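Local coordinates for protein 26S proteasome regulatory subunit RPN10 (Schizosaccharomyces pombe, PDB 2X5N) that serves in the regulatory complex of the 26S proteasome, where it protects ubiquitin chains from disassembly by deubiquitinating enzymes and so promotes protein degradation, at residues A[10-13]-A[14-17]; A[86-89]-A[90-93]; A[93-96]-A[97-101]; A[158-161]-A[162-165]. All coordinates share one frame; numbering follows the deposited sequence. Where two conformers were deposited one is given.

Contact 1: residues A[10-13]-A[14-17]; sequences DNSE and WMIN
Ser12 OG lies at the edge of the Trp14 indole, near the ring plane and 3.7 Å from Trp14 CD1. A water also sits at that ring's edge, in plane. It accepts from Trp14 NE1 and donates to Glu13 OE2 at 2.7 Å, bridging a carboxylate and a ring turned 79° apart. Glu13 CG comes at the indole obliquely. Asp10 has CG anti to its own N (chi1 -172°), which turns the carboxylate in under the bend. There Asp10 OD1 takes two donors: Ser12 N at 2.9 Å, nearly in line with the C-O bond, and Ser12 OG on the syn side. Ser12 OG in turn accepts from Trp14 N at 3.3 Å. Met15, bent at chi2 and chi3, crosses the Asp10 side chain, with Met15 CG 3.4 Å from Asp10 OD1. Asp10 OD2 is taken up by Ser115 and Gly114. With an alanine in place of Asp10, Ser12 N and OG would probably be left without their OD1 acceptor, and Ser115 and Gly114 without OD2. This Asx turn follows strand 3-9, where metal-binding von Willebrand A domains carry the DxSxS motif; here Trp14 takes the place of the motif's last serine.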
loop_
_atom_site.group_PDB
_atom_site.type_symbol
_atom_site.label_atom_id
_atom_site.label_comp_id
_atom_site.label_asym_id
_atom_site.label_seq_id
_atom_site.Cartn_x
_atom_site.Cartn_y
_atom_site.Cartn_z
ATOM N N ASP A 10 5.207 3.189 -3.949
ATOM C CA ASP A 10 6.583 3.016 -4.365
ATOM C C ASP A 10 6.914 4.141 -5.352
ATOM O O ASP A 10 6.358 4.201 -6.456
ATOM C CB ASP A 10 6.750 1.615 -4.969
ATOM C CG ASP A 10 8.192 1.239 -5.272
ATOM O OD1 ASP A 10 9.049 2.134 -5.431
ATOM O OD2 ASP A 10 8.451 0.017 -5.367
ATOM N N ASN A 11 7.781 5.053 -4.924
ATOM C CA ASN A 11 8.305 6.109 -5.809
ATOM C C ASN A 11 9.801 5.932 -6.042
ATOM O O ASN A 11 10.528 6.922 -6.169
ATOM C CB ASN A 11 8.007 7.504 -5.263
ATOM C CG ASN A 11 8.693 7.773 -3.952
ATOM O OD1 ASN A 11 8.836 6.876 -3.130
ATOM N ND2 ASN A 11 9.089 9.030 -3.726
ATOM N N SER A 12 10.254 4.672 -6.123
ATOM C CA SER A 12 11.642 4.379 -6.477
ATOM C C SER A 12 11.881 4.494 -7.978
ATOM O O SER A 12 10.942 4.577 -8.776
ATOM C CB SER A 12 12.050 2.979 -6.012
ATOM O OG SER A 12 11.528 1.979 -6.860
ATOM N N GLU A 13 13.158 4.464 -8.366
ATOM C CA GLU A 13 13.540 4.535 -9.767
ATOM C C GLU A 13 12.969 3.358 -10.583
ATOM O O GLU A 13 12.806 3.478 -11.786
ATOM C CB GLU A 13 15.058 4.608 -9.924
ATOM C CG GLU A 13 15.795 3.380 -9.418
ATOM C CD GLU A 13 17.282 3.572 -9.304
ATOM O OE1 GLU A 13 17.858 4.382 -10.056
ATOM O OE2 GLU A 13 17.885 2.890 -8.455
ATOM N N TRP A 14 12.633 2.256 -9.915
ATOM C CA TRP A 14 12.070 1.089 -10.603
ATOM C C TRP A 14 10.689 1.397 -11.190
ATOM O O TRP A 14 10.213 0.702 -12.076
ATOM C CB TRP A 14 11.979 -0.090 -9.630
ATOM C CG TRP A 14 13.322 -0.619 -9.272
ATOM C CD1 TRP A 14 14.229 -0.055 -8.423
ATOM C CD2 TRP A 14 13.922 -1.792 -9.788
ATOM N NE1 TRP A 14 15.360 -0.813 -8.385
ATOM C CE2 TRP A 14 15.201 -1.888 -9.216
ATOM C CE3 TRP A 14 13.500 -2.783 -10.670
ATOM C CZ2 TRP A 14 16.066 -2.947 -9.494
ATOM C CZ3 TRP A 14 14.365 -3.833 -10.952
ATOM C CH2 TRP A 14 15.623 -3.900 -10.365
ATOM N N MET A 15 10.046 2.438 -10.687
ATOM C CA MET A 15 8.686 2.753 -11.064
ATOM C C MET A 15 8.617 3.621 -12.336
ATOM O O MET A 15 7.541 3.910 -12.805
ATOM C CB MET A 15 7.970 3.411 -9.868
ATOM C CG MET A 15 7.931 2.499 -8.645
ATOM S SD MET A 15 6.916 1.010 -8.889
ATOM C CE MET A 15 5.264 1.682 -8.746
ATOM N N ILE A 16 9.794 4.043 -12.807
ATOM C CA ILE A 16 9.944 4.719 -14.083
ATOM C C ILE A 16 10.160 3.620 -15.114
ATOM O O ILE A 16 11.231 3.423 -15.669
ATOM C CB ILE A 16 11.143 5.664 -14.093
ATOM C CG1 ILE A 16 11.133 6.576 -12.859
ATOM C CG2 ILE A 16 11.138 6.506 -15.367
ATOM C CD1 ILE A 16 12.464 7.303 -12.604
ATOM N N ASN A 17 9.128 2.853 -15.319
ATOM C CA ASN A 17 9.125 1.871 -16.365
ATOM C C ASN A 17 7.776 1.875 -17.054
ATOM O O ASN A 17 6.760 1.945 -16.381
ATOM C CB ASN A 17 9.366 0.566 -15.630
ATOM C CG ASN A 17 9.689 -0.581 -16.538
ATOM O OD1 ASN A 17 9.186 -0.674 -17.655
ATOM N ND2 ASN A 17 10.569 -1.453 -16.079
HETATM O O HOH W 1 17.102 1.173 -6.591
#

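Contact 2: residues A[86-89]-A[90-93]; sequences FGDG and IQIA
The amides of Ile90, Gln91, Ile92 and Ala93 bond back to the carbonyls of Phe86, Gly87, Asp88 and Gly89, each four residues earlier. They form the first turns of helix 86-98, one of the helices that flank the central sheet of the von Willebrand A fold. The bond from Ile92 N to Asp88 O is the straightest of the four, at 169°. Phe86 and Ile90 are neighbours one turn apart on the buried side. With chi1 at 176° the Phe86 ring swings away from its own amide and along the helix toward Ile90. Ile90 CG2 sits over one face of that ring, displaced toward the rim, in a CH-pi contact of 4.3 Å from Ile90 CG2 to the Phe86 ring centroid. Ile90 CD1 adds an apolar touch, 3.9 Å from Phe86 CE2. Ile90 was modelled in two conformers, and this account holds for one of them. Beyond the pair, the Phe86 ring meets Val113 of strand 106-113 and Leu124 of helix 121-133. Replacing Phe86 with a serine is likely to open a gap beside Ile90 and Leu124 and leave Ile90 CG2 without its ring face. Gln91 CG runs close to Gly87 O at 3.3 Å, and Ile92 CG1 packs at the same distance from Asp88 O. On the outer side one water donates to both Asp88 OD1 at 2.7 Å and Gln91 OE1 at 2.8 Å.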
loop_
_atom_site.group_PDB
_atom_site.type_symbol
_atom_site.label_atom_id
_atom_site.label_comp_id
_atom_site.label_asym_id
_atom_site.label_seq_id
_atom_site.Cartn_x
_atom_site.Cartn_y
_atom_site.Cartn_z
ATOM N N PHE A 86 11.294 -0.961 1.793
ATOM C CA PHE A 86 10.033 -1.602 2.145
ATOM C C PHE A 86 9.847 -1.766 3.661
ATOM O O PHE A 86 8.845 -1.321 4.232
ATOM C CB PHE A 86 9.927 -2.964 1.462
ATOM C CG PHE A 86 8.697 -3.724 1.851
ATOM C CD1 PHE A 86 7.458 -3.399 1.323
ATOM C CD2 PHE A 86 8.767 -4.779 2.748
ATOM C CE1 PHE A 86 6.310 -4.093 1.703
ATOM C CE2 PHE A 86 7.629 -5.486 3.113
ATOM C CZ PHE A 86 6.412 -5.138 2.587
ATOM N N GLY A 87 10.818 -2.387 4.328
ATOM C CA GLY A 87 10.676 -2.634 5.758
ATOM C C GLY A 87 10.614 -1.345 6.579
ATOM O O GLY A 87 9.812 -1.215 7.495
ATOM N N ASP A 88 11.476 -0.388 6.268
ATOM C CA ASP A 88 11.390 0.909 6.938
ATOM C C ASP A 88 10.005 1.505 6.739
ATOM O O ASP A 88 9.435 2.083 7.660
ATOM C CB ASP A 88 12.431 1.896 6.396
ATOM C CG ASP A 88 13.834 1.617 6.874
ATOM O OD1 ASP A 88 14.042 0.896 7.859
ATOM O OD2 ASP A 88 14.759 2.189 6.283
ATOM N N GLY A 89 9.458 1.388 5.523
ATOM C CA GLY A 89 8.142 1.937 5.236
ATOM C C GLY A 89 7.043 1.309 6.080
ATOM O O GLY A 89 6.216 2.034 6.634
ATOM N N ILE A 90 6.993 -0.010 6.173
ATOM C CA ILE A 90 5.902 -0.599 6.922
ATOM C C ILE A 90 6.091 -0.413 8.434
ATOM O O ILE A 90 5.118 -0.455 9.180
ATOM C CB ILE A 90 5.657 -2.077 6.560
ATOM C CG1 ILE A 90 6.887 -2.916 6.881
ATOM C CG2 ILE A 90 5.258 -2.216 5.088
ATOM C CD1 ILE A 90 6.664 -4.434 6.707
ATOM N N GLN A 91 7.320 -0.160 8.887
ATOM C CA GLN A 91 7.524 0.217 10.289
ATOM C C GLN A 91 7.053 1.646 10.573
ATOM O O GLN A 91 6.335 1.891 11.540
ATOM C CB GLN A 91 8.987 0.026 10.666
ATOM C CG GLN A 91 9.390 -1.409 10.731
ATOM C CD GLN A 91 10.806 -1.591 11.210
ATOM O OE1 GLN A 91 11.643 -0.696 11.084
ATOM N NE2 GLN A 91 11.088 -2.765 11.772
ATOM N N ILE A 92 7.436 2.591 9.713
ATOM C CA ILE A 92 7.001 3.968 9.867
ATOM C C ILE A 92 5.476 4.060 9.769
ATOM O O ILE A 92 4.835 4.830 10.486
ATOM C CB ILE A 92 7.697 4.863 8.849
ATOM C CG1 ILE A 92 9.198 4.977 9.173
ATOM C CG2 ILE A 92 7.070 6.250 8.802
ATOM C CD1 ILE A 92 10.033 5.572 8.052
ATOM N N ALA A 93 4.878 3.254 8.887
ATOM C CA ALA A 93 3.427 3.232 8.758
ATOM C C ALA A 93 2.775 2.801 10.052
ATOM O O ALA A 93 1.737 3.328 10.445
ATOM C CB ALA A 93 3.017 2.297 7.632
HETATM O O HOH W 2 13.775 -1.311 9.397
#

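Contact 3: residues A[93-96]-A[97-101]; sequences AQLA and LKHRE
His99 lays one face of its imidazole against the carbonyl oxygen of Leu95, which stands 3.6 Å above the ring plane and is offset toward the rim. Leu95 CD1 reaches the same ring, 4.2 Å from His99 CE1, as the two side chains pass at an angle. This is the C-terminal turn of helix 86-98 in the von Willebrand A fold, where the bonding tightens from four residues to three. Leu97 N still reaches Ala93 O at 2.9 Å. Lys98 N is shared between Gln94 O and, weakly, Leu95 O. His99 N then bonds to Ala96 O at 2.9 Å, three residues back. A chi1 of -77° lays Leu97 CG along the preceding turn, 3.4 Å from Ala93 O. Leu97 faces the sheet, where it packs on Met6 of strand 3-9 and Ile109 of strand 106-113. Lys98 begins beside the helix, with Lys98 CG 3.4 Å from Gln94 O, and its extended chain then leads away. Arg100 folds back over the end of the turn while its NE bonds to Gln105 O. Leu97 O is gripped from opposite faces of its carbonyl plane, by Arg100 N and by Arg100 NH1 at 3.0 Å, with Leu97 O lying in the plane of the guanidinium.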
loop_
_atom_site.group_PDB
_atom_site.type_symbol
_atom_site.label_atom_id
_atom_site.label_comp_id
_atom_site.label_asym_id
_atom_site.label_seq_id
_atom_site.Cartn_x
_atom_site.Cartn_y
_atom_site.Cartn_z
ATOM N N ALA A 93 4.878 3.254 8.887
ATOM C CA ALA A 93 3.427 3.232 8.758
ATOM C C ALA A 93 2.775 2.801 10.052
ATOM O O ALA A 93 1.737 3.328 10.445
ATOM C CB ALA A 93 3.017 2.297 7.632
ATOM N N GLN A 94 3.347 1.804 10.723
ATOM C CA GLN A 94 2.807 1.399 12.019
ATOM C C GLN A 94 2.907 2.512 13.061
ATOM O O GLN A 94 1.986 2.707 13.861
ATOM C CB GLN A 94 3.506 0.147 12.508
ATOM C CG GLN A 94 3.066 -1.067 11.700
ATOM C CD GLN A 94 3.773 -2.306 12.148
ATOM O OE1 GLN A 94 3.444 -2.884 13.198
ATOM N NE2 GLN A 94 4.749 -2.752 11.361
ATOM N N LEU A 95 4.024 3.234 13.067
ATOM C CA LEU A 95 4.158 4.385 13.951
ATOM C C LEU A 95 3.074 5.437 13.627
ATOM O O LEU A 95 2.419 5.966 14.526
ATOM C CB LEU A 95 5.579 4.960 13.842
ATOM C CG LEU A 95 5.871 6.275 14.585
ATOM C CD1 LEU A 95 5.604 6.150 16.076
ATOM C CD2 LEU A 95 7.298 6.693 14.345
ATOM N N ALA A 96 2.856 5.713 12.346
ATOM C CA ALA A 96 1.842 6.675 11.939
ATOM C C ALA A 96 0.451 6.236 12.408
ATOM O O ALA A 96 -0.335 7.064 12.901
ATOM C CB ALA A 96 1.892 6.856 10.442
ATOM N N LEU A 97 0.155 4.936 12.284
ATOM C CA LEU A 97 -1.158 4.433 12.646
ATOM C C LEU A 97 -1.435 4.563 14.143
ATOM O O LEU A 97 -2.584 4.639 14.552
ATOM C CB LEU A 97 -1.342 2.991 12.180
ATOM C CG LEU A 97 -1.627 2.856 10.668
ATOM C CD1 LEU A 97 -1.313 1.458 10.175
ATOM C CD2 LEU A 97 -3.071 3.228 10.311
ATOM N N LYS A 98 -0.387 4.615 14.955
ATOM C CA LYS A 98 -0.554 4.859 16.394
ATOM C C LYS A 98 -1.054 6.253 16.696
ATOM O O LYS A 98 -1.565 6.508 17.787
ATOM C CB LYS A 98 0.781 4.694 17.132
ATOM C CG LYS A 98 1.295 3.291 17.127
ATOM C CD LYS A 98 2.480 3.076 18.059
ATOM C CE LYS A 98 3.031 1.695 17.808
ATOM N NZ LYS A 98 4.015 1.285 18.831
ATOM N N HIS A 99 -0.865 7.173 15.765
ATOM C CA HIS A 99 -1.291 8.542 15.970
ATOM C C HIS A 99 -2.723 8.747 15.496
ATOM O O HIS A 99 -3.226 9.862 15.542
ATOM C CB HIS A 99 -0.364 9.537 15.244
ATOM C CG HIS A 99 1.049 9.545 15.754
ATOM N ND1 HIS A 99 2.143 9.592 14.913
ATOM C CD2 HIS A 99 1.548 9.515 17.013
ATOM C CE1 HIS A 99 3.252 9.587 15.632
ATOM N NE2 HIS A 99 2.920 9.541 16.910
ATOM N N ARG A 100 -3.401 7.697 15.022
ATOM C CA ARG A 100 -4.784 7.872 14.586
ATOM C C ARG A 100 -5.606 8.421 15.736
ATOM O O ARG A 100 -5.484 7.970 16.875
ATOM C CB ARG A 100 -5.363 6.555 14.056
ATOM C CG ARG A 100 -5.726 5.514 15.103
ATOM C CD ARG A 100 -5.909 4.144 14.435
ATOM N NE ARG A 100 -6.338 3.128 15.391
ATOM C CZ ARG A 100 -5.549 2.573 16.298
ATOM N NH1 ARG A 100 -4.261 2.889 16.340
ATOM N NH2 ARG A 100 -6.043 1.688 17.151
ATOM N N GLU A 101 -6.442 9.406 15.456
ATOM C CA GLU A 101 -7.210 10.020 16.516
ATOM C C GLU A 101 -8.263 9.049 17.035
ATOM O O GLU A 101 -8.386 8.861 18.245
ATOM C CB GLU A 101 -7.859 11.309 16.023
ATOM C CG GLU A 101 -8.900 11.879 16.956
ATOM C CD GLU A 101 -8.368 12.157 18.340
ATOM O OE1 GLU A 101 -9.090 11.855 19.320
ATOM O OE2 GLU A 101 -7.236 12.680 18.449
#

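Contact 4: residues A[158-161]-A[162-165]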
loop_
_atom_site.group_PDB
_atom_site.type_symbol
_atom_site.label_atom_id
_atom_site.label_comp_id
_atom_site.label_asym_id
_atom_site.label_seq_id
_atom_site.Cartn_x
_atom_site.Cartn_y
_atom_site.Cartn_z
ATOM N N ALA A 158 2.524 -15.141 6.878
ATOM C CA ALA A 158 2.972 -14.952 8.261
ATOM C C ALA A 158 2.233 -13.820 8.977
ATOM O O ALA A 158 2.101 -13.836 10.204
ATOM C CB ALA A 158 4.468 -14.694 8.304
ATOM N N ALA A 159 1.772 -12.829 8.220
ATOM C CA ALA A 159 1.072 -11.674 8.786
ATOM C C ALA A 159 -0.404 -11.992 8.999
ATOM O O ALA A 159 -1.076 -11.342 9.815
ATOM C CB ALA A 159 1.203 -10.466 7.855
ATOM N N ASN A 160 -0.919 -12.954 8.243
ATOM C CA ASN A 160 -2.372 -13.080 8.098
ATOM C C ASN A 160 -3.069 -13.518 9.376
ATOM O O ASN A 160 -2.561 -14.327 10.137
ATOM C CB ASN A 160 -2.676 -14.053 6.957
ATOM C CG ASN A 160 -3.991 -13.791 6.272
ATOM O OD1 ASN A 160 -4.721 -12.881 6.603
ATOM N ND2 ASN A 160 -4.287 -14.601 5.276
ATOM N N SER A 161 -4.237 -12.947 9.607
ATOM C CA SER A 161 -5.074 -13.322 10.721
ATOM C C SER A 161 -6.513 -13.152 10.265
ATOM O O SER A 161 -6.889 -12.091 9.810
ATOM C CB SER A 161 -4.802 -12.425 11.916
ATOM O OG SER A 161 -5.454 -12.943 13.065
ATOM N N SER A 162 -7.311 -14.205 10.389
ATOM C CA SER A 162 -8.721 -14.141 10.016
ATOM C C SER A 162 -8.918 -13.666 8.564
ATOM O O SER A 162 -9.862 -12.942 8.279
ATOM C CB SER A 162 -9.469 -13.203 10.964
ATOM O OG SER A 162 -9.342 -13.624 12.315
ATOM N N ASP A 163 -8.028 -14.089 7.663
ATOM C CA ASP A 163 -8.113 -13.783 6.232
ATOM C C ASP A 163 -8.161 -12.278 5.960
ATOM O O ASP A 163 -8.869 -11.801 5.077
ATOM C CB ASP A 163 -9.324 -14.472 5.603
ATOM C CG ASP A 163 -9.263 -15.984 5.738
ATOM O OD1 ASP A 163 -8.236 -16.580 5.334
ATOM O OD2 ASP A 163 -10.233 -16.579 6.261
ATOM N N SER A 164 -7.360 -11.537 6.708
ATOM C CA SER A 164 -7.385 -10.092 6.632
ATOM C C SER A 164 -6.354 -9.519 5.689
ATOM O O SER A 164 -6.437 -8.347 5.364
ATOM C CB SER A 164 -7.155 -9.530 8.034
ATOM O OG SER A 164 -5.864 -9.893 8.503
ATOM N N CYS A 165 -5.369 -10.328 5.318
ATOM C CA CYS A 165 -4.222 -9.865 4.555
ATOM C C CYS A 165 -4.209 -10.484 3.162
ATOM O O CYS A 165 -4.596 -11.636 2.996
ATOM C CB CYS A 165 -2.924 -10.254 5.263
ATOM S SG CYS A 165 -2.716 -9.521 6.923
HETATM O O HOH W 3 -6.659 -13.510 3.293
#
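Ser162 follows Ser161 with positive phi, which brings Ser162 CB to 3.0 Å from Ser161 O. Its backbone is in the left-handed helical region, and so is that of Asp163. Two such residues in a row turn the chain back on itself. Asp163 starts its side chain away from 158-161, but its CA lies 3.5 Å from Asn160 OD1. Ser164 comes next, and its N-H and hydroxyl both reach Ser161 O. The N-H bond to Ser161 O, three residues earlier, is weak, and residues 161 to 164 make a tight reverse turn close to type III'. Ser164 OG strengthens it, donating to the same Ser161 O at 2.8 Å. The hydroxyl lies between N and the carbonyl carbon (chi1 63°), which holds it on the side of Ser161. This turn joins helix 151-159 to strand 166-170, an outermost strand of the von Willebrand A sheet. Asn160, the first residue to leave helical geometry after that helix, reaches across the loop with its amide. Asn160 OD1 also draws a weak bond from Ser164 N. Cys165 follows, and its N gives Asn160 OD1 a firmer bond of 2.9 Å, the donor lying above the amide carbonyl plane. Cys165 CB packs against the same amide, 3.8 Å from Asn160 CG. Cys165 SG turns toward the end of the helix, 4.1 Å from Ala159 CB, and both side chains rest on Ile138 of strand 136-143. A water accepts from Asn160 ND2 and donates to Cys165 O at 2.8 Å.

How the contacts relate
All four contacts lie in one von Willebrand A domain and come along the chain in numerical order. Contact 1 lies in the loop between strand 3-9 and helix 24-42. Contacts 2 and 3 follow each other on helix 86-98, share Ala93, and have centres about 12 Å apart. Contact 2 covers the start of that helix and contact 3 its end. Contact 4 links helix 151-159 to strand 166-170. Its centre is about 28 Å from that of contact 1, on the opposite side of the chain's centre, and about 18 Å from that of contact 2. Contacts 1 and 4 thus shape loops that join strands to helices, while contacts 2 and 3 span a helix packed on the same six-stranded sheet.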